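Local coordinates for protein beta-1,4-galactanase (Thielavia heterothallica, PDB 1HJS) that hydrolyses the beta-1,4-galactosidic linkages of type I arabinogalactans as a family 53 glycoside hydrolase, at residues V130-L141 against I153-I164. Numbering follows the deposited sequence.
Sequences VSIGNEIRAGLL and IARLLHSAAWGI
Ile132 meets Ala160, Leu157 and Ala161 on the buried face of helix 150-165. Its CB sits 3.9 Å from Ala160 CB. From there CG2 turns onto the same methyl, 3.7 Å from Ala160 CB. The other branch starts with CG1, which passes near Leu157 CD2. A chi1 of 48° and an extended chi2 carry this branch of Ile132 on to Leu157. CD1 at the tip reaches Leu157 CD2 at 3.9 Å and also lies near Leu157 O and the Ala161 methyl. Leu157 CD2 touches both Ile132 and Ile136. It lies 3.6 Å from Ile132 O and 3.8 Å from Ile136 CD1, the second approach being tip to tip.

This is the fourth strand of the TIM barrel with the helix that follows it. Segments 130-132 and 153-164 run nearly antiparallel, at 154°, as in a beta-alpha unit. The chain between them carries Glu135, assigned as the proton donor, whose OE2 is hydrogen-bonded to Ser212 OG.

Farther along, Leu140 and Leu156 lie alongside each other, pointing opposite ways, and meet through Leu140 CD2 and Leu156 CD1. Leu156 CD1 is 4.2 Å from Leu141 CD1. Gly139 brings bare backbone to the helix, its CA 4.0 Å from Ile153 CD1. Trp191 of helix 185-196 packs on Ile136, Ile153 and Leu157. At the other end, Val130 CG1 touches Ile164 CD1 at 4.0 Å.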
ATOM      1  N   VAL A 130      -0.296   8.288   5.104  1.00 10.06           N
ATOM      2  CA  VAL A 130       1.101   8.285   4.694  1.00 10.42           C
ATOM      3  C   VAL A 130       1.773   7.118   5.401  1.00 10.51           C
ATOM      4  O   VAL A 130       1.733   7.034   6.625  1.00 10.81           O
ATOM      5  CB  VAL A 130       1.847   9.577   5.108  1.00 10.87           C
ATOM      6  CG1 VAL A 130       3.335   9.440   4.790  1.00 10.92           C
ATOM      7  CG2 VAL A 130       1.263  10.780   4.377  1.00 11.24           C
ATOM      8  N   SER A 131       2.364   6.199   4.644  1.00 10.41           N
ATOM      9  CA  SER A 131       3.058   5.093   5.280  1.00  9.80           C
ATOM     10  C   SER A 131       4.535   5.441   5.280  1.00 10.08           C
ATOM     11  O   SER A 131       5.079   5.880   4.266  1.00  9.91           O
ATOM     12  CB  SER A 131       2.829   3.765   4.536  1.00 10.05           C
ATOM     13  OG  SER A 131       3.494   3.724   3.285  1.00  9.97           O
ATOM     14  N   ILE A 132       5.175   5.287   6.433  1.00  9.98           N
ATOM     15  CA  ILE A 132       6.599   5.556   6.533  1.00 10.41           C
ATOM     16  C   ILE A 132       7.321   4.237   6.266  1.00 10.40           C
ATOM     17  O   ILE A 132       7.750   3.535   7.186  1.00 10.72           O
ATOM     18  CB  ILE A 132       6.967   6.135   7.926  1.00 10.65           C
ATOM     19  CG1 ILE A 132       6.327   5.307   9.041  1.00 11.61           C
ATOM     20  CG2 ILE A 132       6.485   7.580   8.016  1.00 11.76           C
ATOM     21  CD1 ILE A 132       6.621   5.831  10.439  1.00 11.72           C
ATOM     22  N   GLY A 133       7.423   3.913   4.980  1.00  9.75           N
ATOM     23  CA  GLY A 133       8.065   2.687   4.549  1.00  9.58           C
ATOM     24  C   GLY A 133       7.061   1.749   3.892  1.00  9.70           C
ATOM     25  O   GLY A 133       5.854   1.869   4.103  1.00  9.17           O
ATOM     26  N   ASN A 134       7.561   0.815   3.092  1.00  9.87           N
ATOM     27  CA  ASN A 134       6.705  -0.159   2.421  1.00 10.17           C
ATOM     28  C   ASN A 134       7.190  -1.549   2.814  1.00 10.35           C
ATOM     29  O   ASN A 134       8.345  -1.897   2.559  1.00  9.65           O
ATOM     30  CB  ASN A 134       6.792   0.001   0.899  1.00 10.11           C
ATOM     31  CG  ASN A 134       5.830  -0.923   0.160  1.00 10.48           C
ATOM     32  OD1 ASN A 134       4.635  -0.643   0.054  1.00 10.18           O
ATOM     33  ND2 ASN A 134       6.348  -2.035  -0.340  1.00 10.58           N
ATOM     34  N   GLU A 135       6.308  -2.329   3.434  1.00 10.22           N
ATOM     35  CA  GLU A 135       6.627  -3.689   3.884  1.00 11.32           C
ATOM     36  C   GLU A 135       7.979  -3.736   4.589  1.00 11.10           C
ATOM     37  O   GLU A 135       8.874  -4.477   4.184  1.00 11.31           O
ATOM     38  CB  GLU A 135       6.623  -4.661   2.698  1.00 11.78           C
ATOM     39  CG  GLU A 135       5.292  -4.710   1.952  1.00 12.87           C
ATOM     40  CD  GLU A 135       5.204  -5.868   0.974  1.00 13.25           C
ATOM     41  OE1 GLU A 135       6.265  -6.343   0.524  1.00 14.33           O
ATOM     42  OE2 GLU A 135       4.077  -6.295   0.646  1.00 14.23           O
ATOM     43  N   ILE A 136       8.112  -2.959   5.660  1.00 10.86           N
ATOM     44  CA  ILE A 136       9.372  -2.895   6.392  1.00 10.92           C
ATOM     45  C   ILE A 136       9.527  -3.986   7.449  1.00 12.01           C
ATOM     46  O   ILE A 136      10.098  -3.758   8.519  1.00 11.43           O
ATOM     47  CB  ILE A 136       9.553  -1.505   7.047  1.00 11.07           C
ATOM     48  CG1 ILE A 136       8.365  -1.181   7.959  1.00 11.03           C
ATOM     49  CG2 ILE A 136       9.685  -0.443   5.960  1.00 11.01           C
ATOM     50  CD1 ILE A 136       8.533   0.128   8.733  1.00 10.60           C
ATOM     51  N   ARG A 137       9.033  -5.179   7.125  1.00 12.14           N
ATOM     52  CA  ARG A 137       9.094  -6.333   8.022  1.00 13.30           C
ATOM     53  C   ARG A 137      10.532  -6.760   8.336  1.00 12.65           C
ATOM     54  O   ARG A 137      10.797  -7.377   9.373  1.00 12.69           O
ATOM     55  CB  ARG A 137       8.346  -7.502   7.391  1.00 14.31           C
ATOM     56  CG  ARG A 137       8.207  -8.715   8.281  1.00 17.07           C
ATOM     57  CD  ARG A 137       8.082  -9.950   7.406  1.00 20.62           C
ATOM     58  NE  ARG A 137       9.386 -10.462   7.020  1.00 21.95           N
ATOM     59  CZ  ARG A 137       9.615 -11.221   5.953  1.00 22.46           C
ATOM     60  NH1 ARG A 137       8.625 -11.558   5.134  1.00 22.20           N
ATOM     61  NH2 ARG A 137      10.838 -11.671   5.724  1.00 22.75           N
ATOM     62  N   ALA A 138      11.453  -6.460   7.428  1.00 12.58           N
ATOM     63  CA  ALA A 138      12.858  -6.789   7.644  1.00 12.77           C
ATOM     64  C   ALA A 138      13.622  -5.477   7.820  1.00 12.73           C
ATOM     65  O   ALA A 138      14.835  -5.409   7.622  1.00 12.85           O
ATOM     66  CB  ALA A 138      13.408  -7.581   6.459  1.00 13.59           C
ATOM     67  N   GLY A 139      12.889  -4.430   8.193  1.00 12.90           N
ATOM     68  CA  GLY A 139      13.493  -3.128   8.400  1.00 12.55           C
ATOM     69  C   GLY A 139      13.443  -2.251   7.164  1.00 13.01           C
ATOM     70  O   GLY A 139      12.688  -2.519   6.218  1.00 12.48           O
ATOM     71  N   LEU A 140      14.251  -1.198   7.173  1.00 12.89           N
ATOM     72  CA  LEU A 140      14.314  -0.263   6.056  1.00 12.63           C
ATOM     73  C   LEU A 140      15.708   0.340   5.999  1.00 12.53           C
ATOM     74  O   LEU A 140      16.508   0.142   6.914  1.00 12.74           O
ATOM     75  CB  LEU A 140      13.295   0.864   6.248  1.00 12.62           C
ATOM     76  CG  LEU A 140      13.609   1.871   7.366  1.00 12.74           C
ATOM     77  CD1 LEU A 140      12.727   3.104   7.201  1.00 12.75           C
ATOM     78  CD2 LEU A 140      13.393   1.228   8.731  1.00 12.34           C
ATOM     79  N   LEU A 141      15.994   1.071   4.924  1.00 11.86           N
ATOM     80  CA  LEU A 141      17.284   1.735   4.762  1.00 12.39           C
ATOM     81  C   LEU A 141      18.436   0.837   5.218  1.00 12.47           C
ATOM     82  O   LEU A 141      19.171   1.171   6.146  1.00 12.13           O
ATOM     83  CB  LEU A 141      17.277   3.042   5.567  1.00 11.76           C
ATOM     84  CG  LEU A 141      16.184   4.026   5.119  1.00 12.35           C
ATOM     85  CD1 LEU A 141      15.954   5.096   6.170  1.00 11.08           C
ATOM     86  CD2 LEU A 141      16.586   4.648   3.798  1.00 11.37           C
ATOM     87  N   ILE A 153      15.910   0.950  13.823  1.00 14.09           N
ATOM     88  CA  ILE A 153      14.605   0.967  13.167  1.00 14.07           C
ATOM     89  C   ILE A 153      13.646   1.904  13.901  1.00 14.41           C
ATOM     90  O   ILE A 153      12.994   2.748  13.284  1.00 14.60           O
ATOM     91  CB  ILE A 153      13.995  -0.448  13.122  1.00 13.79           C
ATOM     92  CG1 ILE A 153      14.866  -1.354  12.248  1.00 12.94           C
ATOM     93  CG2 ILE A 153      12.568  -0.387  12.582  1.00 12.85           C
ATOM     94  CD1 ILE A 153      14.434  -2.804  12.253  1.00 13.20           C
ATOM     95  N   ALA A 154      13.565   1.757  15.219  1.00 14.41           N
ATOM     96  CA  ALA A 154      12.683   2.604  16.013  1.00 15.11           C
ATOM     97  C   ALA A 154      13.074   4.071  15.852  1.00 15.62           C
ATOM     98  O   ALA A 154      12.218   4.941  15.707  1.00 14.88           O
ATOM     99  CB  ALA A 154      12.747   2.201  17.488  1.00 14.96           C
ATOM    100  N   ARG A 155      14.377   4.336  15.873  1.00 15.88           N
ATOM    101  CA  ARG A 155      14.881   5.694  15.739  1.00 17.06           C
ATOM    102  C   ARG A 155      14.544   6.283  14.371  1.00 16.35           C
ATOM    103  O   ARG A 155      14.115   7.436  14.262  1.00 15.13           O
ATOM    104  CB  ARG A 155      16.393   5.703  15.952  1.00 19.21           C
ATOM    105  CG  ARG A 155      17.042   7.047  15.731  1.00 23.04           C
ATOM    106  CD  ARG A 155      17.694   7.556  17.005  1.00 26.56           C
ATOM    107  NE  ARG A 155      18.989   8.167  16.718  1.00 29.11           N
ATOM    108  CZ  ARG A 155      20.162   7.598  16.977  1.00 29.89           C
ATOM    109  NH1 ARG A 155      20.219   6.396  17.542  1.00 30.51           N
ATOM    110  NH2 ARG A 155      21.280   8.228  16.656  1.00 30.17           N
ATOM    111  N   LEU A 156      14.745   5.488  13.327  1.00 15.05           N
ATOM    112  CA  LEU A 156      14.453   5.941  11.975  1.00 14.73           C
ATOM    113  C   LEU A 156      12.963   6.241  11.812  1.00 14.20           C
ATOM    114  O   LEU A 156      12.589   7.293  11.286  1.00 14.24           O
ATOM    115  CB  LEU A 156      14.899   4.883  10.958  1.00 14.60           C
ATOM    116  CG  LEU A 156      16.414   4.699  10.804  1.00 14.72           C
ATOM    117  CD1 LEU A 156      16.702   3.460   9.964  1.00 14.82           C
ATOM    118  CD2 LEU A 156      17.021   5.938  10.153  1.00 14.02           C
ATOM    119  N   LEU A 157      12.112   5.325  12.268  1.00 13.50           N
ATOM    120  CA  LEU A 157      10.669   5.520  12.149  1.00 13.39           C
ATOM    121  C   LEU A 157      10.205   6.737  12.952  1.00 13.99           C
ATOM    122  O   LEU A 157       9.292   7.458  12.532  1.00 13.62           O
ATOM    123  CB  LEU A 157       9.922   4.255  12.592  1.00 12.33           C
ATOM    124  CG  LEU A 157      10.159   3.044  11.678  1.00 12.60           C
ATOM    125  CD1 LEU A 157       9.426   1.831  12.221  1.00 12.18           C
ATOM    126  CD2 LEU A 157       9.683   3.363  10.265  1.00 12.04           C
ATOM    127  N   HIS A 158      10.841   6.977  14.097  1.00 14.28           N
ATOM    128  CA  HIS A 158      10.491   8.134  14.924  1.00 15.50           C
ATOM    129  C   HIS A 158      10.794   9.408  14.137  1.00 15.39           C
ATOM    130  O   HIS A 158      10.002  10.354  14.133  1.00 15.73           O
ATOM    131  CB  HIS A 158      11.298   8.126  16.228  1.00 16.57           C
ATOM    132  CG  HIS A 158      11.016   9.293  17.126  1.00 18.29           C
ATOM    133  ND1 HIS A 158       9.835   9.431  17.824  1.00 19.07           N
ATOM    134  CD2 HIS A 158      11.764  10.379  17.436  1.00 18.39           C
ATOM    135  CE1 HIS A 158       9.869  10.550  18.528  1.00 18.65           C
ATOM    136  NE2 HIS A 158      11.028  11.143  18.310  1.00 18.79           N
ATOM    137  N   SER A 159      11.943   9.425  13.466  1.00 15.19           N
ATOM    138  CA  SER A 159      12.349  10.577  12.671  1.00 15.07           C
ATOM    139  C   SER A 159      11.405  10.803  11.498  1.00 15.10           C
ATOM    140  O   SER A 159      11.034  11.941  11.208  1.00 14.16           O
ATOM    141  CB  SER A 159      13.774  10.389  12.150  1.00 15.49           C
ATOM    142  OG  SER A 159      14.704  10.383  13.221  1.00 17.54           O
ATOM    143  N   ALA A 160      11.028   9.719  10.821  1.00 14.64           N
ATOM    144  CA  ALA A 160      10.119   9.807   9.680  1.00 14.84           C
ATOM    145  C   ALA A 160       8.760  10.335  10.133  1.00 14.54           C
ATOM    146  O   ALA A 160       8.187  11.227   9.509  1.00 14.42           O
ATOM    147  CB  ALA A 160       9.955   8.433   9.027  1.00 14.35           C
ATOM    148  N   ALA A 161       8.249   9.780  11.224  1.00 14.30           N
ATOM    149  CA  ALA A 161       6.959  10.202  11.751  1.00 15.19           C
ATOM    150  C   ALA A 161       6.961  11.695  12.067  1.00 15.70           C
ATOM    151  O   ALA A 161       6.025  12.410  11.718  1.00 15.72           O
ATOM    152  CB  ALA A 161       6.617   9.409  13.002  1.00 14.59           C
ATOM    153  N   TRP A 162       8.012  12.171  12.723  1.00 16.23           N
ATOM    154  CA  TRP A 162       8.065  13.584  13.059  1.00 16.80           C
ATOM    155  C   TRP A 162       8.359  14.484  11.871  1.00 16.58           C
ATOM    156  O   TRP A 162       8.128  15.686  11.930  1.00 16.57           O
ATOM    157  CB  TRP A 162       9.039  13.823  14.212  1.00 17.57           C
ATOM    158  CG  TRP A 162       8.385  13.439  15.494  1.00 19.20           C
ATOM    159  CD1 TRP A 162       8.345  12.195  16.058  1.00 19.38           C
ATOM    160  CD2 TRP A 162       7.530  14.267  16.292  1.00 19.58           C
ATOM    161  NE1 TRP A 162       7.509  12.195  17.153  1.00 19.41           N
ATOM    162  CE2 TRP A 162       6.997  13.453  17.319  1.00 19.92           C
ATOM    163  CE3 TRP A 162       7.158  15.617  16.235  1.00 20.24           C
ATOM    164  CZ2 TRP A 162       6.111  13.947  18.281  1.00 20.26           C
ATOM    165  CZ3 TRP A 162       6.276  16.108  17.190  1.00 20.32           C
ATOM    166  CH2 TRP A 162       5.763  15.273  18.200  1.00 20.48           C
ATOM    167  N   GLY A 163       8.856  13.899  10.787  1.00 16.35           N
ATOM    168  CA  GLY A 163       9.094  14.684   9.590  1.00 16.24           C
ATOM    169  C   GLY A 163       7.714  15.075   9.082  1.00 15.99           C
ATOM    170  O   GLY A 163       7.523  16.141   8.496  1.00 16.29           O
ATOM    171  N   ILE A 164       6.742  14.199   9.320  1.00 15.55           N
ATOM    172  CA  ILE A 164       5.359  14.444   8.917  1.00 15.40           C
ATOM    173  C   ILE A 164       4.711  15.417   9.900  1.00 15.84           C
ATOM    174  O   ILE A 164       4.109  16.417   9.499  1.00 15.67           O
ATOM    175  CB  ILE A 164       4.524  13.140   8.921  1.00 15.42           C
ATOM    176  CG1 ILE A 164       5.065  12.163   7.874  1.00 15.24           C
ATOM    177  CG2 ILE A 164       3.058  13.456   8.646  1.00 14.97           C
ATOM    178  CD1 ILE A 164       5.009  12.695   6.463  1.00 17.09           C
TER